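PelD (Pseudomonas aeruginosa, PDB 4EU0) binds the bacterial second messenger cyclic di-GMP at its GGDEF-like domain and acts as an effector involved in pellicle formation. Local coordinates at residues A26-V31 and P59-G64; R116-L121 and D148-D153; L138-A143 and R179-P184; S168-R173 and L230-S235. One frame throughout, in Å; residues are numbered along the deposited sequence.

Contacts 1 and 2 lie in the GAF domain and reach the same antiparallel sheet, their centres 14 Å apart. Contact 3 joins this domain to the GGDEF-like one, and contact 4 lies within the latter. Helix 133-150 serves both contacts 2 and 3, while helix 162-181 serves contacts 3 and 4, whose centres are 12 Å apart. A salt bridge from Asp148 OD2 to Arg173 NE (2.7 Å) ties contact 2 to contact 4. Contact 4 supplies Leu231 and Thr234 to the cyclic-di-GMP pocket; the side chain of Leu183 in contact 3 stays about 13 Å from the ligand. Contact 1, its centre 27 Å from that of contact 4, is remote.

Contact 1 (A26-V31 and P59-G64); sequences ALAETV and PLATLG
Glu29, in the first turn of helix 28-39, passes Ala61 of strand 61-63 with CA atoms 5.5 Å apart, and no hydrogen bond joins the two backbones. The small side chains of Ala28 and Ala61 are consistent with so close an approach. The methyl of Ala28 points toward the strand and is met by two successive residues: its CB lies 3.8 Å from Leu60 CB and 4.1 Å from Ala61 CB. Ala61 CB in turn rests against the helix backbone, 3.8 Å from Ala28 O and 4.0 Å from Glu29 N. Two successive residues can both present their CB atoms to the helix because Leu60 and Ala61 form a classic beta bulge opposite Leu46 of strand 43-48, and Leu60 has near-helical backbone angles. The bulge lies at the outermost strand within this chain of the GAF-domain sheet, with helix 28-39 packed against it; further along that helix, Leu32 takes over the cover of Ala61. At the exposed margin the Glu29 side chain turns away from the strand. With chi1 84° and chi2 -79° it folds back over its own helix start, where OE2 accepts from Thr30 N (3.1 Å) and Thr30 OG1 (3.1 Å). The two donors reach this oxygen from opposite faces of the carboxylate plane.

Contact 2 (R116-L121 and D148-D153); sequences RILALL and DLLQSD
Leu118 of strand 117-123 pushes its two methyls against Leu150 and Gln151, near the C-terminal end of helix 133-150. The tight part is apolar: Leu118 CD2 lies 3.8 Å from Leu150 CB and 4.1 Å from Leu150 CD1, the two side chains sliding past each other in opposite directions. The other methyl, Leu118 CD1, meets the amide of Gln151, with NE2 at 3.5 Å. That amide is brought over the leucine by a bend in the glutamine chain (chi2 -68°), and its NE2 is hydrogen-bonded to Asp112 OD2, which gives the polar end a partner beside the methyl. Toward solvent the contact thins out. Arg116 only brushes the amide, CD standing 4.4 Å from Gln151 NE2, while its guanidinium lies near the like-charged one of Arg154. No hydrogen bond crosses between the two segments. Leu118 and Ala119 both pair through their backbones with Leu110 of strand 106-111, and Leu120 pairs with Tyr47 of strand 43-48, so the contact sets an inner strand of the GAF sheet against the helix. Leu14 of helix 2-16 and Leu24 of helix 23-26 also touch Leu150.

Contact 3 (L138-A143 and R179-P184); sequences LLAILA and RDHGLP
Ile141 of helix 133-150, in the GAF domain, meets His181 and Leu183 where helix 162-181 of the GGDEF-like domain ends, making this an interdomain contact near the surface. From CB, a chi1 of -65° sets CG1 beside the backbone N and over the imidazole of His181, while CG2 faces Leu183, whose CD1 is 3.8 Å away. CG1 lies 3.6 Å from the ring centroid and only 12° off the ring normal, a CH-pi contact over the centre of the face. At the tip, CD1 spans both partners: it reaches Leu183 CD1 tip to tip at 3.7 Å and lies 3.9 Å from His181 CB. The opposite face of the imidazole carries CB of Asp180, so an aliphatic carbon lies on each side of the ring, one central and one near its rim. Ala140, one residue before Ile141, adds its CB at 4.0 Å from His181 CE1. Beyond His181 the chain leaves the helix at Gly182, whose phi of 63° suits a glycine, and Leu183 turns back toward Ile141. Leu3 of helix 2-16 also touches Ile141, and Leu233 touches Leu183. A water lies at the edge of the imidazole, in its plane, 2.9 Å from His181 NE2, and gives a weak hydrogen bond to Ala140 O.

Contact 4 (S168-R173 and L230-S235); sequences SQYLKR and LLPLTS. With C2E (9,9'-[(2R,3R,3aS,5S,7aR,9R,10R,10aS,12S,14aR)-3,5,10,12-tetrahydroxy-5,12-dioxidooctahydro-2H,7H-difuro[3,2-d:3',2'-j][1,3,7,9,2,8]tetraoxadiphosphacyclododecine-2,9-diyl]bis(2-amino-1,9-dihydro-6H-purin-6-one)), chain B.
Behind the cyclic-di-GMP pocket of the GGDEF-like domain, Tyr170 and Leu171 of helix 162-181 pack on Leu230, at the end of strand 225-231, and on Pro232 just after it. Arg210 and Asp213 of the same pocket have RxxD spacing, as in the inhibitory site of diguanylate cyclases. Leu230 makes most of the strand's side of the contact. With CG anti to the backbone N (chi1 174°) its side chain extends toward the helix, and CD2 lies against the helix backbone, 3.5 Å from Leu171 N and 3.6 Å from Tyr170 C. CD1 of Leu230 meets Leu171 CD1 at 4.1 Å, the two leucines crossing at about a right angle. Pro232 comes to the edge of the Tyr170 ring, near its plane, with CG 4.3 Å from Tyr170 CD1; the phenol OH itself is hydrogen-bonded to Arg11 of helix 2-16. Leu231 and Thr234 belong instead to the ligand site. Leu231 CD2 lies 3.7 Å from N2 of one guanine, and this same amino group donates to Thr234 OG1 at 3.1 Å with an angle of 147°. Asp213, Arg245 and Arg210 hold the nucleotide with further hydrogen bonds. The threonine hydroxyl is held by a second bond: OG1 donates to Pro232 O at 2.8 Å, from 50° out of the carbonyl plane.

Contact 1 (A26-V31 and P59-G64)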
# COMPACT_ATOMS: atom_id res chain seq x y z
N ALA A 26 14.47 3.42 -13.84
CA ALA A 26 15.15 2.13 -13.67
C ALA A 26 14.21 0.93 -13.69
O ALA A 26 14.60 -0.17 -14.09
CB ALA A 26 15.98 2.13 -12.40
N LEU A 27 12.97 1.13 -13.24
CA LEU A 27 12.03 0.02 -13.12
C LEU A 27 10.82 0.14 -14.04
O LEU A 27 9.86 -0.62 -13.91
CB LEU A 27 11.61 -0.16 -11.66
CG LEU A 27 12.62 -1.05 -10.92
CD1 LEU A 27 13.00 -0.48 -9.58
CD2 LEU A 27 12.09 -2.47 -10.79
N ALA A 28 10.90 1.06 -15.00
CA ALA A 28 9.82 1.31 -15.96
C ALA A 28 9.36 0.04 -16.68
O ALA A 28 8.16 -0.20 -16.81
CB ALA A 28 10.23 2.37 -16.97
N GLU A 29 10.32 -0.76 -17.15
CA GLU A 29 10.01 -2.01 -17.85
C GLU A 29 9.27 -2.99 -16.94
O GLU A 29 8.32 -3.65 -17.37
CB GLU A 29 11.27 -2.64 -18.48
CG GLU A 29 12.13 -3.52 -17.56
CD GLU A 29 13.03 -2.73 -16.63
OE1 GLU A 29 14.08 -2.23 -17.10
OE2 GLU A 29 12.71 -2.62 -15.43
N THR A 30 9.70 -3.07 -15.69
CA THR A 30 9.07 -3.92 -14.69
C THR A 30 7.67 -3.44 -14.35
O THR A 30 6.74 -4.25 -14.23
CB THR A 30 9.94 -4.01 -13.42
OG1 THR A 30 11.18 -4.65 -13.74
CG2 THR A 30 9.24 -4.79 -12.31
N VAL A 31 7.52 -2.12 -14.19
CA VAL A 31 6.22 -1.52 -13.87
C VAL A 31 5.23 -1.82 -14.99
O VAL A 31 4.13 -2.31 -14.75
CB VAL A 31 6.32 0.01 -13.61
CG1 VAL A 31 4.93 0.64 -13.47
CG2 VAL A 31 7.15 0.29 -12.36
N PRO A 59 8.47 7.80 -24.39
CA PRO A 59 7.99 6.66 -23.60
C PRO A 59 9.09 6.06 -22.71
O PRO A 59 10.21 5.86 -23.17
CB PRO A 59 7.56 5.64 -24.66
CG PRO A 59 7.60 6.37 -25.98
CD PRO A 59 8.61 7.45 -25.81
N LEU A 60 8.75 5.80 -21.45
CA LEU A 60 9.69 5.18 -20.51
C LEU A 60 9.85 3.70 -20.82
O LEU A 60 10.92 3.12 -20.59
CB LEU A 60 9.22 5.37 -19.07
CG LEU A 60 9.09 6.80 -18.54
CD1 LEU A 60 8.35 6.80 -17.21
CD2 LEU A 60 10.45 7.46 -18.40
N ALA A 61 8.77 3.09 -21.31
CA ALA A 61 8.72 1.68 -21.69
C ALA A 61 7.49 1.45 -22.56
O ALA A 61 6.47 2.12 -22.40
CB ALA A 61 8.68 0.78 -20.46
N THR A 62 7.60 0.49 -23.49
CA THR A 62 6.51 0.17 -24.41
C THR A 62 6.23 -1.34 -24.49
O THR A 62 7.13 -2.16 -24.29
CB THR A 62 6.77 0.71 -25.83
OG1 THR A 62 7.95 0.11 -26.37
CG2 THR A 62 6.95 2.22 -25.81
N LEU A 63 4.98 -1.68 -24.78
CA LEU A 63 4.57 -3.07 -24.99
C LEU A 63 3.81 -3.16 -26.31
O LEU A 63 2.95 -2.33 -26.58
CB LEU A 63 3.69 -3.56 -23.83
CG LEU A 63 3.08 -4.96 -23.95
CD1 LEU A 63 4.08 -6.05 -23.55
CD2 LEU A 63 1.81 -5.08 -23.14
N GLY A 64 4.15 -4.17 -27.11
CA GLY A 64 3.57 -4.33 -28.44
C GLY A 64 4.04 -3.25 -29.39
O GLY A 64 5.01 -2.54 -29.09

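Contact 2 (R116-L121 and D148-D153)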
# COMPACT_ATOMS: atom_id res chain seq x y z
N ARG A 116 -0.42 12.95 -6.12
CA ARG A 116 0.56 13.32 -7.15
C ARG A 116 0.56 12.26 -8.25
O ARG A 116 0.74 11.08 -7.98
CB ARG A 116 1.96 13.46 -6.54
CG ARG A 116 2.92 14.37 -7.33
CD ARG A 116 3.98 14.94 -6.40
NE ARG A 116 5.22 15.31 -7.07
CZ ARG A 116 6.31 15.76 -6.45
NH1 ARG A 116 6.30 15.91 -5.13
NH2 ARG A 116 7.40 16.06 -7.13
N ILE A 117 0.34 12.70 -9.49
CA ILE A 117 0.38 11.79 -10.65
C ILE A 117 1.83 11.69 -11.07
O ILE A 117 2.40 12.65 -11.60
CB ILE A 117 -0.44 12.34 -11.86
CG1 ILE A 117 -1.70 13.10 -11.43
CG2 ILE A 117 -0.69 11.25 -12.90
CD1 ILE A 117 -2.74 12.34 -10.68
N LEU A 118 2.43 10.53 -10.82
CA LEU A 118 3.84 10.29 -11.12
C LEU A 118 4.04 9.86 -12.57
O LEU A 118 5.04 10.22 -13.19
CB LEU A 118 4.41 9.21 -10.20
CG LEU A 118 4.89 9.59 -8.79
CD1 LEU A 118 3.77 10.12 -7.92
CD2 LEU A 118 5.51 8.37 -8.16
N ALA A 119 3.08 9.08 -13.08
CA ALA A 119 3.22 8.41 -14.37
C ALA A 119 1.86 8.10 -14.98
O ALA A 119 0.83 8.17 -14.31
CB ALA A 119 4.03 7.12 -14.22
N LEU A 120 1.87 7.73 -16.26
CA LEU A 120 0.66 7.42 -16.99
C LEU A 120 0.83 6.09 -17.73
O LEU A 120 1.82 5.90 -18.43
CB LEU A 120 0.36 8.57 -17.96
CG LEU A 120 -0.78 8.54 -18.97
CD1 LEU A 120 -0.99 9.94 -19.53
CD2 LEU A 120 -0.46 7.60 -20.10
N LEU A 121 -0.14 5.19 -17.58
CA LEU A 121 -0.23 4.00 -18.43
C LEU A 121 -1.24 4.29 -19.54
O LEU A 121 -2.40 4.56 -19.25
CB LEU A 121 -0.69 2.77 -17.62
CG LEU A 121 -1.03 1.49 -18.41
CD1 LEU A 121 0.23 0.83 -18.95
CD2 LEU A 121 -1.82 0.51 -17.56
N ASP A 148 3.10 4.59 -4.87
CA ASP A 148 3.56 4.73 -3.48
C ASP A 148 4.98 4.23 -3.31
O ASP A 148 5.79 4.85 -2.63
CB ASP A 148 2.68 3.94 -2.52
CG ASP A 148 1.29 4.50 -2.39
OD1 ASP A 148 1.04 5.63 -2.88
OD2 ASP A 148 0.45 3.80 -1.78
N LEU A 149 5.25 3.08 -3.92
CA LEU A 149 6.55 2.44 -3.82
C LEU A 149 7.68 3.29 -4.40
O LEU A 149 8.81 3.27 -3.90
CB LEU A 149 6.49 1.04 -4.47
CG LEU A 149 5.73 -0.04 -3.68
CD1 LEU A 149 5.66 -1.33 -4.46
CD2 LEU A 149 6.37 -0.28 -2.31
N LEU A 150 7.36 4.08 -5.43
CA LEU A 150 8.34 4.95 -6.08
C LEU A 150 8.71 6.17 -5.22
O LEU A 150 9.76 6.78 -5.43
CB LEU A 150 7.83 5.39 -7.45
CG LEU A 150 7.56 4.29 -8.48
CD1 LEU A 150 6.84 4.85 -9.69
CD2 LEU A 150 8.86 3.60 -8.90
N GLN A 151 7.86 6.50 -4.25
CA GLN A 151 8.06 7.70 -3.43
C GLN A 151 9.03 7.55 -2.25
O GLN A 151 9.18 8.48 -1.45
CB GLN A 151 6.71 8.24 -2.92
CG GLN A 151 5.84 8.89 -4.00
CD GLN A 151 6.40 10.20 -4.54
OE1 GLN A 151 7.61 10.44 -4.53
NE2 GLN A 151 5.52 11.06 -5.04
N SER A 152 9.71 6.41 -2.17
CA SER A 152 10.68 6.18 -1.08
C SER A 152 11.93 7.08 -1.15
O SER A 152 12.67 7.21 -0.17
CB SER A 152 11.07 4.69 -1.01
OG SER A 152 11.90 4.33 -2.09
N ASP A 153 12.16 7.70 -2.31
CA ASP A 153 13.26 8.65 -2.47
C ASP A 153 12.95 10.04 -1.88
O ASP A 153 13.72 10.99 -2.08
CB ASP A 153 13.68 8.76 -3.94
CG ASP A 153 12.57 9.34 -4.83
OD1 ASP A 153 11.39 9.35 -4.42
OD2 ASP A 153 12.89 9.77 -5.96

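Contact 3 (L138-A143 and R179-P184)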
# COMPACT_ATOMS: atom_id res chain seq x y z
N LEU A 138 -8.56 -3.62 -11.09
CA LEU A 138 -7.26 -4.21 -10.78
C LEU A 138 -6.09 -3.35 -11.27
O LEU A 138 -5.09 -3.21 -10.58
CB LEU A 138 -7.22 -5.65 -11.31
CG LEU A 138 -6.03 -6.27 -12.02
CD1 LEU A 138 -6.08 -7.78 -11.84
CD2 LEU A 138 -6.15 -5.90 -13.49
N LEU A 139 -6.22 -2.76 -12.46
CA LEU A 139 -5.22 -1.83 -12.99
C LEU A 139 -5.05 -0.60 -12.09
O LEU A 139 -3.92 -0.17 -11.80
CB LEU A 139 -5.64 -1.39 -14.39
CG LEU A 139 -4.93 -1.89 -15.66
CD1 LEU A 139 -4.12 -3.16 -15.48
CD2 LEU A 139 -5.93 -2.02 -16.80
N ALA A 140 -6.18 -0.05 -11.64
CA ALA A 140 -6.17 1.12 -10.77
C ALA A 140 -5.55 0.79 -9.41
O ALA A 140 -4.74 1.56 -8.89
CB ALA A 140 -7.59 1.67 -10.60
N ILE A 141 -5.88 -0.38 -8.87
CA ILE A 141 -5.32 -0.83 -7.59
C ILE A 141 -3.81 -0.95 -7.69
O ILE A 141 -3.07 -0.42 -6.86
CB ILE A 141 -5.90 -2.18 -7.12
CG1 ILE A 141 -7.40 -2.03 -6.82
CG2 ILE A 141 -5.09 -2.73 -5.91
CD1 ILE A 141 -8.16 -3.34 -6.71
N LEU A 142 -3.34 -1.63 -8.73
CA LEU A 142 -1.91 -1.82 -8.92
C LEU A 142 -1.19 -0.49 -9.14
O LEU A 142 -0.13 -0.26 -8.55
CB LEU A 142 -1.67 -2.80 -10.08
CG LEU A 142 -0.26 -3.29 -10.44
CD1 LEU A 142 0.43 -4.04 -9.28
CD2 LEU A 142 -0.35 -4.19 -11.68
N ALA A 143 -1.76 0.39 -9.97
CA ALA A 143 -1.14 1.68 -10.27
C ALA A 143 -0.90 2.51 -9.00
O ALA A 143 0.16 3.13 -8.84
CB ALA A 143 -1.97 2.46 -11.29
N ARG A 179 -11.97 2.14 0.75
CA ARG A 179 -13.01 3.08 0.34
C ARG A 179 -13.35 2.93 -1.14
O ARG A 179 -14.53 2.87 -1.51
CB ARG A 179 -12.60 4.52 0.63
CG ARG A 179 -13.74 5.53 0.40
CD ARG A 179 -13.22 6.96 0.38
NE ARG A 179 -12.32 7.20 -0.74
CZ ARG A 179 -11.65 8.34 -0.93
NH1 ARG A 179 -11.79 9.34 -0.07
NH2 ARG A 179 -10.86 8.48 -1.99
N ASP A 180 -12.31 2.86 -1.96
CA ASP A 180 -12.48 2.91 -3.41
C ASP A 180 -12.65 1.55 -4.08
O ASP A 180 -13.26 1.45 -5.15
CB ASP A 180 -11.32 3.68 -4.04
CG ASP A 180 -11.26 5.13 -3.58
OD1 ASP A 180 -12.28 5.64 -3.05
OD2 ASP A 180 -10.21 5.75 -3.75
N HIS A 181 -12.11 0.50 -3.45
CA HIS A 181 -12.06 -0.83 -4.08
C HIS A 181 -12.59 -1.96 -3.20
O HIS A 181 -12.60 -3.12 -3.61
CB HIS A 181 -10.64 -1.14 -4.57
CG HIS A 181 -10.07 -0.09 -5.47
ND1 HIS A 181 -10.51 0.11 -6.76
CD2 HIS A 181 -9.09 0.83 -5.26
CE1 HIS A 181 -9.84 1.11 -7.30
NE2 HIS A 181 -8.97 1.56 -6.42
N GLY A 182 -13.02 -1.61 -1.98
CA GLY A 182 -13.58 -2.60 -1.05
C GLY A 182 -12.57 -3.65 -0.62
O GLY A 182 -12.96 -4.76 -0.23
N LEU A 183 -11.28 -3.31 -0.70
CA LEU A 183 -10.22 -4.27 -0.35
C LEU A 183 -10.03 -4.34 1.15
O LEU A 183 -10.08 -3.31 1.82
CB LEU A 183 -8.90 -3.91 -1.04
CG LEU A 183 -8.91 -3.96 -2.57
CD1 LEU A 183 -7.51 -3.70 -3.08
CD2 LEU A 183 -9.44 -5.28 -3.09
N PRO A 184 -9.83 -5.56 1.70
CA PRO A 184 -9.70 -5.72 3.14
C PRO A 184 -8.30 -5.41 3.68
O PRO A 184 -7.30 -5.61 3.00
CB PRO A 184 -10.05 -7.20 3.36
CG PRO A 184 -9.60 -7.87 2.10
CD PRO A 184 -9.83 -6.87 0.99
O HOH W 1 -6.78 3.40 -6.80

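Contact 4 (S168-R173 and L230-S235)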
# COMPACT_ATOMS: atom_id res chain seq x y z
N SER A 168 2.43 5.44 8.01
CA SER A 168 1.47 6.46 7.59
C SER A 168 1.04 6.27 6.13
O SER A 168 -0.16 6.26 5.82
CB SER A 168 2.07 7.85 7.79
OG SER A 168 1.11 8.85 7.53
N GLN A 169 2.01 6.13 5.24
CA GLN A 169 1.72 5.89 3.84
C GLN A 169 0.90 4.63 3.60
O GLN A 169 -0.13 4.68 2.94
CB GLN A 169 2.99 5.87 3.00
CG GLN A 169 2.72 5.66 1.51
CD GLN A 169 3.98 5.42 0.70
OE1 GLN A 169 4.19 6.04 -0.35
NE2 GLN A 169 4.83 4.50 1.17
N TYR A 170 1.35 3.49 4.13
CA TYR A 170 0.66 2.23 3.95
C TYR A 170 -0.76 2.26 4.52
O TYR A 170 -1.68 1.73 3.90
CB TYR A 170 1.47 1.07 4.57
CG TYR A 170 2.66 0.56 3.77
CD1 TYR A 170 2.91 -0.81 3.68
CD2 TYR A 170 3.54 1.43 3.12
CE1 TYR A 170 4.02 -1.31 2.97
CE2 TYR A 170 4.65 0.94 2.40
CZ TYR A 170 4.87 -0.43 2.34
OH TYR A 170 5.94 -0.93 1.64
N LEU A 171 -0.93 2.88 5.68
CA LEU A 171 -2.27 3.02 6.27
C LEU A 171 -3.19 3.83 5.36
O LEU A 171 -4.33 3.43 5.13
CB LEU A 171 -2.18 3.65 7.66
CG LEU A 171 -3.52 3.92 8.37
CD1 LEU A 171 -4.34 2.66 8.57
CD2 LEU A 171 -3.23 4.60 9.71
N LYS A 172 -2.70 4.94 4.83
CA LYS A 172 -3.56 5.76 3.95
C LYS A 172 -3.92 4.98 2.71
O LYS A 172 -5.06 4.98 2.27
CB LYS A 172 -2.90 7.08 3.58
CG LYS A 172 -3.86 8.02 2.87
CD LYS A 172 -3.25 9.37 2.58
CE LYS A 172 -4.28 10.29 1.94
NZ LYS A 172 -3.77 11.67 1.74
N ARG A 173 -2.94 4.29 2.13
CA ARG A 173 -3.23 3.46 0.97
C ARG A 173 -4.26 2.39 1.28
O ARG A 173 -5.18 2.16 0.50
CB ARG A 173 -1.96 2.82 0.42
CG ARG A 173 -2.21 1.93 -0.80
CD ARG A 173 -2.94 2.68 -1.95
NE ARG A 173 -2.14 3.79 -2.45
CZ ARG A 173 -2.55 4.68 -3.36
NH1 ARG A 173 -1.74 5.66 -3.74
NH2 ARG A 173 -3.78 4.59 -3.88
N LEU A 230 -0.20 -2.96 10.92
CA LEU A 230 -1.13 -2.93 9.80
C LEU A 230 -0.87 -4.12 8.88
O LEU A 230 0.27 -4.41 8.50
CB LEU A 230 -0.99 -1.62 9.01
CG LEU A 230 -1.82 -1.51 7.73
CD1 LEU A 230 -3.31 -1.30 8.03
CD2 LEU A 230 -1.29 -0.40 6.82
N LEU A 231 -1.95 -4.81 8.51
CA LEU A 231 -1.92 -5.91 7.57
C LEU A 231 -2.63 -5.51 6.28
O LEU A 231 -3.85 -5.71 6.16
CB LEU A 231 -2.63 -7.13 8.18
CG LEU A 231 -2.03 -7.80 9.42
CD1 LEU A 231 -2.13 -6.92 10.67
CD2 LEU A 231 -2.79 -9.11 9.63
N PRO A 232 -1.89 -4.93 5.32
CA PRO A 232 -2.55 -4.49 4.08
C PRO A 232 -3.00 -5.67 3.22
O PRO A 232 -2.43 -6.76 3.31
CB PRO A 232 -1.42 -3.74 3.34
CG PRO A 232 -0.42 -3.38 4.42
CD PRO A 232 -0.46 -4.59 5.31
N LEU A 233 -4.03 -5.43 2.41
CA LEU A 233 -4.48 -6.41 1.42
C LEU A 233 -4.65 -7.80 2.03
O LEU A 233 -4.22 -8.79 1.47
CB LEU A 233 -3.51 -6.46 0.23
CG LEU A 233 -3.28 -5.12 -0.47
CD1 LEU A 233 -2.15 -5.22 -1.47
CD2 LEU A 233 -4.55 -4.67 -1.17
N THR A 234 -5.30 -7.86 3.19
CA THR A 234 -5.44 -9.09 3.96
C THR A 234 -6.89 -9.28 4.37
O THR A 234 -7.47 -8.39 5.00
CB THR A 234 -4.52 -9.03 5.19
OG1 THR A 234 -3.16 -9.02 4.74
CG2 THR A 234 -4.74 -10.24 6.11
N SER A 235 -7.45 -10.43 4.00
CA SER A 235 -8.84 -10.79 4.31
C SER A 235 -9.04 -11.04 5.80
O SER A 235 -8.06 -11.15 6.54
CB SER A 235 -9.26 -12.06 3.55
OG SER A 235 -8.59 -13.22 4.02
P1 C2E B . 0.90 -19.53 7.74
O2P C2E B . 0.28 -20.56 8.66
O1P C2E B . 2.18 -18.84 8.15
O5' C2E B . -0.19 -18.40 7.41
C5' C2E B . -1.53 -18.72 7.05
C4' C2E B . -2.27 -17.48 6.55
O4' C2E B . -2.50 -16.58 7.64
C3' C2E B . -1.54 -16.67 5.49
O3' C2E B . -1.79 -17.09 4.14
C2' C2E B . -2.10 -15.29 5.71
O2' C2E B . -3.40 -15.22 5.12
C1' C2E B . -2.27 -15.24 7.21
N9 C2E B . -1.03 -14.71 7.86
C8 C2E B . -0.18 -15.41 8.63
N7 C2E B . 0.84 -14.62 9.08
C5 C2E B . 0.61 -13.39 8.58
C6 C2E B . 1.28 -12.08 8.64
O6 C2E B . 2.42 -11.95 9.36
N1 C2E B . 0.73 -11.04 7.98
C2 C2E B . -0.40 -11.15 7.24
N2 C2E B . -0.86 -10.05 6.61
N3 C2E B . -1.08 -12.33 7.14
C4 C2E B . -0.62 -13.45 7.77
P11 C2E B . -0.68 -16.81 3.00
O21 C2E B . -1.25 -17.22 1.66
O11 C2E B . -0.08 -15.43 3.14
O5A C2E B . 0.44 -17.89 3.37
C5A C2E B . 0.13 -19.28 3.42
C4A C2E B . 1.35 -20.03 3.92
O4A C2E B . 2.48 -19.74 3.10
C3A C2E B . 1.77 -19.57 5.30
O3A C2E B . 1.08 -20.26 6.33
C2A C2E B . 3.25 -19.86 5.34
O2A C2E B . 3.48 -21.25 5.60
C1A C2E B . 3.64 -19.54 3.91
N91 C2E B . 4.11 -18.13 3.82
C81 C2E B . 3.46 -17.09 3.28
N71 C2E B . 4.20 -15.95 3.36
C51 C2E B . 5.36 -16.27 3.96
C61 C2E B . 6.60 -15.56 4.36
O61 C2E B . 6.75 -14.23 4.13
N11 C2E B . 7.57 -16.27 4.97
C21 C2E B . 7.45 -17.59 5.22
N21 C2E B . 8.47 -18.24 5.84
N31 C2E B . 6.34 -18.31 4.88
C41 C2E B . 5.29 -17.71 4.26